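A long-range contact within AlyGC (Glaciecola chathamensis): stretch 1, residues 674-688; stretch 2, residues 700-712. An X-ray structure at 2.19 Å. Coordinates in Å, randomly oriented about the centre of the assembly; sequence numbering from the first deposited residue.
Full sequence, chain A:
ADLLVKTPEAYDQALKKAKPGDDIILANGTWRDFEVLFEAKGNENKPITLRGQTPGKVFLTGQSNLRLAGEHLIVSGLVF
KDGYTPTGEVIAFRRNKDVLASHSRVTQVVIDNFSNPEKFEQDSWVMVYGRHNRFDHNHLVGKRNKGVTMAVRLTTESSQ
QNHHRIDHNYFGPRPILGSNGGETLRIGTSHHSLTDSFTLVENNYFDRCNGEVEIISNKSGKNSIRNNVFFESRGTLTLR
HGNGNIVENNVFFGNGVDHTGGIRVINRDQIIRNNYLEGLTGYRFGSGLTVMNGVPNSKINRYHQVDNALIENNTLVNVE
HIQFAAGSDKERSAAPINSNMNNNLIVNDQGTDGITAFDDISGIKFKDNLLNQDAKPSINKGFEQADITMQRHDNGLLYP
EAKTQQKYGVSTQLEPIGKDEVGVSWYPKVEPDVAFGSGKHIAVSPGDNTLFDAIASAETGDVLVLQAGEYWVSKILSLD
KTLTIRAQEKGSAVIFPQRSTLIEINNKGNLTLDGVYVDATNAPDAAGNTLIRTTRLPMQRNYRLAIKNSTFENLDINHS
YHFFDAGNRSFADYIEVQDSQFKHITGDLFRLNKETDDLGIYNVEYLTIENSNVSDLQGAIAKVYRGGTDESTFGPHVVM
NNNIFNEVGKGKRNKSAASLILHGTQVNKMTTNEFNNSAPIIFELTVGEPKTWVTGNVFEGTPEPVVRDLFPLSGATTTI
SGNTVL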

# COMPACT_ATOMS: atom_id res chain seq x y z
N GLU A 674 13.93 29.78 13.27
CA GLU A 674 13.52 30.88 12.40
C GLU A 674 12.66 30.34 11.27
O GLU A 674 13.07 29.42 10.55
CB GLU A 674 14.74 31.60 11.81
CG GLU A 674 15.76 32.10 12.82
CD GLU A 674 16.97 32.75 12.14
OE1 GLU A 674 16.87 33.10 10.94
OE2 GLU A 674 18.02 32.90 12.81
N PHE A 675 11.46 30.89 11.12
CA PHE A 675 10.57 30.60 10.00
C PHE A 675 10.49 31.86 9.15
O PHE A 675 9.70 32.76 9.44
CB PHE A 675 9.19 30.16 10.48
CG PHE A 675 9.14 28.79 11.10
CD1 PHE A 675 9.53 28.60 12.42
CD2 PHE A 675 8.63 27.71 10.39
CE1 PHE A 675 9.47 27.35 13.00
CE2 PHE A 675 8.57 26.45 10.98
CZ PHE A 675 8.98 26.27 12.29
N ASN A 676 11.30 31.92 8.10
CA ASN A 676 11.43 33.10 7.26
C ASN A 676 10.67 32.91 5.96
O ASN A 676 10.95 31.98 5.20
CB ASN A 676 12.90 33.40 6.99
CG ASN A 676 13.71 33.55 8.27
OD1 ASN A 676 13.19 34.01 9.28
ND2 ASN A 676 14.97 33.15 8.24
N ASN A 677 9.70 33.80 5.71
CA ASN A 677 8.96 33.84 4.46
C ASN A 677 8.40 32.47 4.10
O ASN A 677 8.69 31.91 3.04
CB ASN A 677 9.85 34.39 3.34
CG ASN A 677 10.49 35.72 3.71
OD1 ASN A 677 9.80 36.66 4.11
ND2 ASN A 677 11.82 35.79 3.61
N SER A 678 7.60 31.93 5.01
CA SER A 678 7.17 30.54 4.90
C SER A 678 5.70 30.40 5.27
O SER A 678 5.06 31.33 5.77
CB SER A 678 8.03 29.63 5.79
OG SER A 678 9.40 29.68 5.42
N ALA A 679 5.17 29.23 4.99
CA ALA A 679 3.82 28.89 5.40
C ALA A 679 3.81 28.62 6.91
O ALA A 679 4.84 28.29 7.50
CB ALA A 679 3.33 27.68 4.61
N PRO A 680 2.66 28.78 7.55
CA PRO A 680 2.61 28.68 9.02
C PRO A 680 2.76 27.25 9.53
O PRO A 680 2.69 26.27 8.78
CB PRO A 680 1.22 29.22 9.34
CG PRO A 680 0.42 28.89 8.13
CD PRO A 680 1.34 29.13 6.99
N ILE A 681 3.00 27.15 10.83
CA ILE A 681 2.86 25.91 11.57
C ILE A 681 1.38 25.69 11.87
O ILE A 681 0.68 26.63 12.25
CB ILE A 681 3.67 25.98 12.88
CG1 ILE A 681 5.16 26.12 12.59
CG2 ILE A 681 3.39 24.77 13.77
CD1 ILE A 681 5.95 26.49 13.84
N ILE A 682 0.89 24.46 11.71
CA ILE A 682 -0.53 24.20 11.96
C ILE A 682 -0.66 22.98 12.85
O ILE A 682 -0.20 21.89 12.50
CB ILE A 682 -1.34 23.99 10.67
CG1 ILE A 682 -1.26 25.23 9.77
CG2 ILE A 682 -2.80 23.71 11.02
CD1 ILE A 682 -2.16 25.15 8.55
N PHE A 683 -1.31 23.17 14.00
CA PHE A 683 -1.63 22.09 14.92
C PHE A 683 -3.09 21.71 14.75
O PHE A 683 -3.97 22.58 14.67
CB PHE A 683 -1.36 22.49 16.37
CG PHE A 683 0.09 22.73 16.66
CD1 PHE A 683 0.94 21.68 16.87
CD2 PHE A 683 0.59 24.02 16.69
CE1 PHE A 683 2.29 21.91 17.11
CE2 PHE A 683 1.92 24.25 16.94
CZ PHE A 683 2.77 23.19 17.15
N GLU A 684 -3.34 20.41 14.67
CA GLU A 684 -4.68 19.84 14.72
C GLU A 684 -4.66 18.86 15.90
O GLU A 684 -4.36 17.67 15.76
CB GLU A 684 -5.04 19.19 13.35
CG GLU A 684 -5.09 20.21 12.20
CD GLU A 684 -5.56 19.65 10.87
OE1 GLU A 684 -5.47 18.42 10.67
OE2 GLU A 684 -6.01 20.43 10.00
N LEU A 685 -4.91 19.37 17.08
CA LEU A 685 -4.89 18.61 18.30
C LEU A 685 -6.09 17.70 18.47
O LEU A 685 -7.17 18.11 18.25
CB LEU A 685 -4.75 19.55 19.48
CG LEU A 685 -3.54 20.43 19.45
CD1 LEU A 685 -3.65 21.56 20.42
CD2 LEU A 685 -2.24 19.66 19.62
N THR A 686 -5.85 16.45 18.85
CA THR A 686 -6.91 15.47 19.06
C THR A 686 -7.08 15.12 20.53
O THR A 686 -6.74 15.87 21.37
CB THR A 686 -6.63 14.17 18.29
OG1 THR A 686 -5.47 13.55 18.80
CG2 THR A 686 -6.45 14.43 16.82
N VAL A 687 -7.59 13.95 20.82
CA VAL A 687 -7.77 13.49 22.17
C VAL A 687 -6.46 13.20 22.89
O VAL A 687 -5.41 13.22 22.32
CB VAL A 687 -8.63 12.22 22.19
CG1 VAL A 687 -9.95 12.47 21.55
CG2 VAL A 687 -7.95 11.10 21.44
N GLY A 688 -6.57 12.92 24.17
CA GLY A 688 -5.47 12.58 25.03
C GLY A 688 -4.60 13.64 25.64
O GLY A 688 -3.50 13.37 25.97
N GLU A 700 9.30 35.57 10.78
CA GLU A 700 9.47 36.76 9.96
C GLU A 700 8.93 36.50 8.56
O GLU A 700 9.44 35.64 7.83
CB GLU A 700 10.93 37.19 9.87
CG GLU A 700 11.11 38.37 8.93
CD GLU A 700 12.41 39.11 9.13
OE1 GLU A 700 13.10 38.84 10.14
OE2 GLU A 700 12.75 39.96 8.29
N GLY A 701 7.91 37.26 8.17
CA GLY A 701 7.21 36.96 6.95
C GLY A 701 6.48 35.64 6.96
O GLY A 701 6.22 35.08 5.90
N THR A 702 6.15 35.13 8.15
CA THR A 702 5.47 33.86 8.32
C THR A 702 4.31 34.07 9.30
O THR A 702 4.53 34.59 10.40
CB THR A 702 6.42 32.78 8.87
OG1 THR A 702 7.53 32.60 7.98
CG2 THR A 702 5.67 31.45 9.08
N PRO A 703 3.09 33.67 8.95
CA PRO A 703 1.99 33.79 9.90
C PRO A 703 2.29 33.04 11.19
O PRO A 703 3.03 32.06 11.20
CB PRO A 703 0.81 33.16 9.16
CG PRO A 703 1.14 33.29 7.75
CD PRO A 703 2.64 33.14 7.66
N GLU A 704 1.72 33.55 12.30
CA GLU A 704 1.76 32.91 13.61
C GLU A 704 1.24 31.49 13.53
O GLU A 704 0.41 31.19 12.66
CB GLU A 704 0.88 33.67 14.62
CG GLU A 704 1.44 34.97 15.11
CD GLU A 704 0.34 35.93 15.49
OE1 GLU A 704 -0.62 35.48 16.15
OE2 GLU A 704 0.41 37.11 15.09
N PRO A 705 1.67 30.60 14.42
CA PRO A 705 1.15 29.22 14.42
C PRO A 705 -0.37 29.17 14.50
O PRO A 705 -1.00 29.95 15.22
CB PRO A 705 1.80 28.61 15.66
CG PRO A 705 3.11 29.34 15.77
CD PRO A 705 2.81 30.75 15.35
N VAL A 706 -0.97 28.27 13.72
CA VAL A 706 -2.41 28.07 13.70
C VAL A 706 -2.74 26.88 14.59
O VAL A 706 -2.17 25.80 14.41
CB VAL A 706 -2.93 27.83 12.28
CG1 VAL A 706 -4.41 27.48 12.31
CG2 VAL A 706 -2.67 29.03 11.39
N VAL A 707 -3.68 27.06 15.52
CA VAL A 707 -4.18 25.96 16.34
C VAL A 707 -5.63 25.71 15.99
O VAL A 707 -6.49 26.59 16.14
CB VAL A 707 -4.01 26.24 17.84
CG1 VAL A 707 -4.66 25.13 18.65
CG2 VAL A 707 -2.56 26.32 18.20
N ARG A 708 -5.91 24.51 15.51
CA ARG A 708 -7.26 24.01 15.30
C ARG A 708 -7.48 22.93 16.35
O ARG A 708 -6.81 21.89 16.34
CB ARG A 708 -7.42 23.46 13.87
CG ARG A 708 -6.89 24.40 12.78
CD ARG A 708 -6.78 23.71 11.41
NE ARG A 708 -6.43 24.66 10.36
CZ ARG A 708 -5.94 24.33 9.16
NH1 ARG A 708 -5.73 23.07 8.84
NH2 ARG A 708 -5.65 25.29 8.29
N ASP A 709 -8.40 23.14 17.27
CA ASP A 709 -8.66 22.11 18.27
C ASP A 709 -9.86 21.35 17.81
O ASP A 709 -10.92 21.90 17.64
CB ASP A 709 -8.83 22.65 19.68
CG ASP A 709 -8.61 21.57 20.75
OD1 ASP A 709 -9.15 20.48 20.62
OD2 ASP A 709 -7.93 21.80 21.75
N LEU A 710 -9.66 20.07 17.58
CA LEU A 710 -10.73 19.25 17.08
C LEU A 710 -11.56 18.72 18.19
O LEU A 710 -12.49 18.00 17.97
CB LEU A 710 -10.17 18.09 16.27
CG LEU A 710 -9.42 18.46 14.99
CD1 LEU A 710 -9.09 17.22 14.20
CD2 LEU A 710 -10.11 19.51 14.13
N PHE A 711 -11.20 19.08 19.39
CA PHE A 711 -11.94 18.64 20.53
C PHE A 711 -11.90 19.74 21.53
O PHE A 711 -11.20 19.67 22.53
CB PHE A 711 -11.34 17.38 21.09
CG PHE A 711 -11.74 16.14 20.37
CD1 PHE A 711 -12.91 15.50 20.67
CD2 PHE A 711 -10.93 15.59 19.41
CE1 PHE A 711 -13.25 14.33 20.05
CE2 PHE A 711 -11.27 14.44 18.76
CZ PHE A 711 -12.46 13.81 19.07
N PRO A 712 -12.73 20.80 21.19
CA PRO A 712 -12.72 21.90 22.16
C PRO A 712 -13.46 21.48 23.40
O PRO A 712 -14.62 21.10 23.28
CB PRO A 712 -13.53 23.00 21.48
CG PRO A 712 -13.71 22.60 20.07
CD PRO A 712 -13.76 21.13 20.11
O HOH W 1 4.03 33.76 4.16
O HOH W 2 3.67 29.63 12.25
O HOH W 3 -7.65 18.38 21.96

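Strands 681-685 and 706-709 lie side by side and run in the same direction: their axes approach to 4.7 Å and their N-to-C directions differ by 13°. The register advances one residue at a time, from Ile682 beside Val706 (CA to CA 4.6 Å) to Leu685 beside Asp709. As expected for parallel strands, the hydrogen bonds alternate along the ladder. Val706 N donates to Ile681 O (2.8 Å, 173°), Phe683 N to Val706 O (2.8 Å, 171°) and Arg708 N to Phe683 O (2.9 Å, 169°). These near-linear angles mark the best-formed part of the ladder. Leu685 N to Arg708 O is longer and more bent (3.2 Å, 139°), and Leu710 N to Leu685 O (3.2 Å, 160°) carries the pattern past the second strand. CA-H...O contacts supplement it, such as Ile682 CA to Val706 O at 3.4 Å.

Nearer the N-terminal ends, the backbones meet again. Asn677 N donates to Glu700 O (2.8 Å, 168°), whereas Glu700 N to Phe675 O is weak (3.1 Å, 129°). Thr702, whose CA-to-CB bond points toward stretch 1, uses its hydroxyl twice: OG1 donates to Phe675 O at 2.6 Å and accepts from Ser678 N at 3.0 Å, so one side chain ties together two backbone positions around the turn. Between this region and the strands, water 2 accepts from Ile681 N (2.9 Å) and donates to Pro703 O (2.7 Å), bridging a gap that the backbones do not close directly.

Within the strand pair, side chains sort by sheet face. Ile682, Glu684, Val706 and Arg708 share one face. Ile682 CG1 packs 4.0 Å from Val706 CB, and Glu684 OE2 forms a salt bridge with Arg708 NH1 at 2.9 Å. The carboxylate oxygen lies at the guanidinium edge, near its plane, where the N-H groups point (151° at the hydrogen); Ile682 CD1 covers one face of the same group, 3.5 Å from Arg708 NH2. Charge pairing and apolar packing thus use different aspects of one guanidinium.

On the other face, Val707 meets two apolar neighbours: its CG2 is 4.2 Å from Phe683 CD2, and its CG1 4.1 Å from Leu685 CD1. Beyond the strands, Val687 CG1 sits 3.8 Å from the centroid of the Phe711 ring and 15° off its normal, a CH-pi contact over the ring face, although Phe711 is poorly ordered. Water 3 donates to both Thr686 O (2.7 Å) and Asp709 OD1 (2.9 Å), linking the stretches near this end.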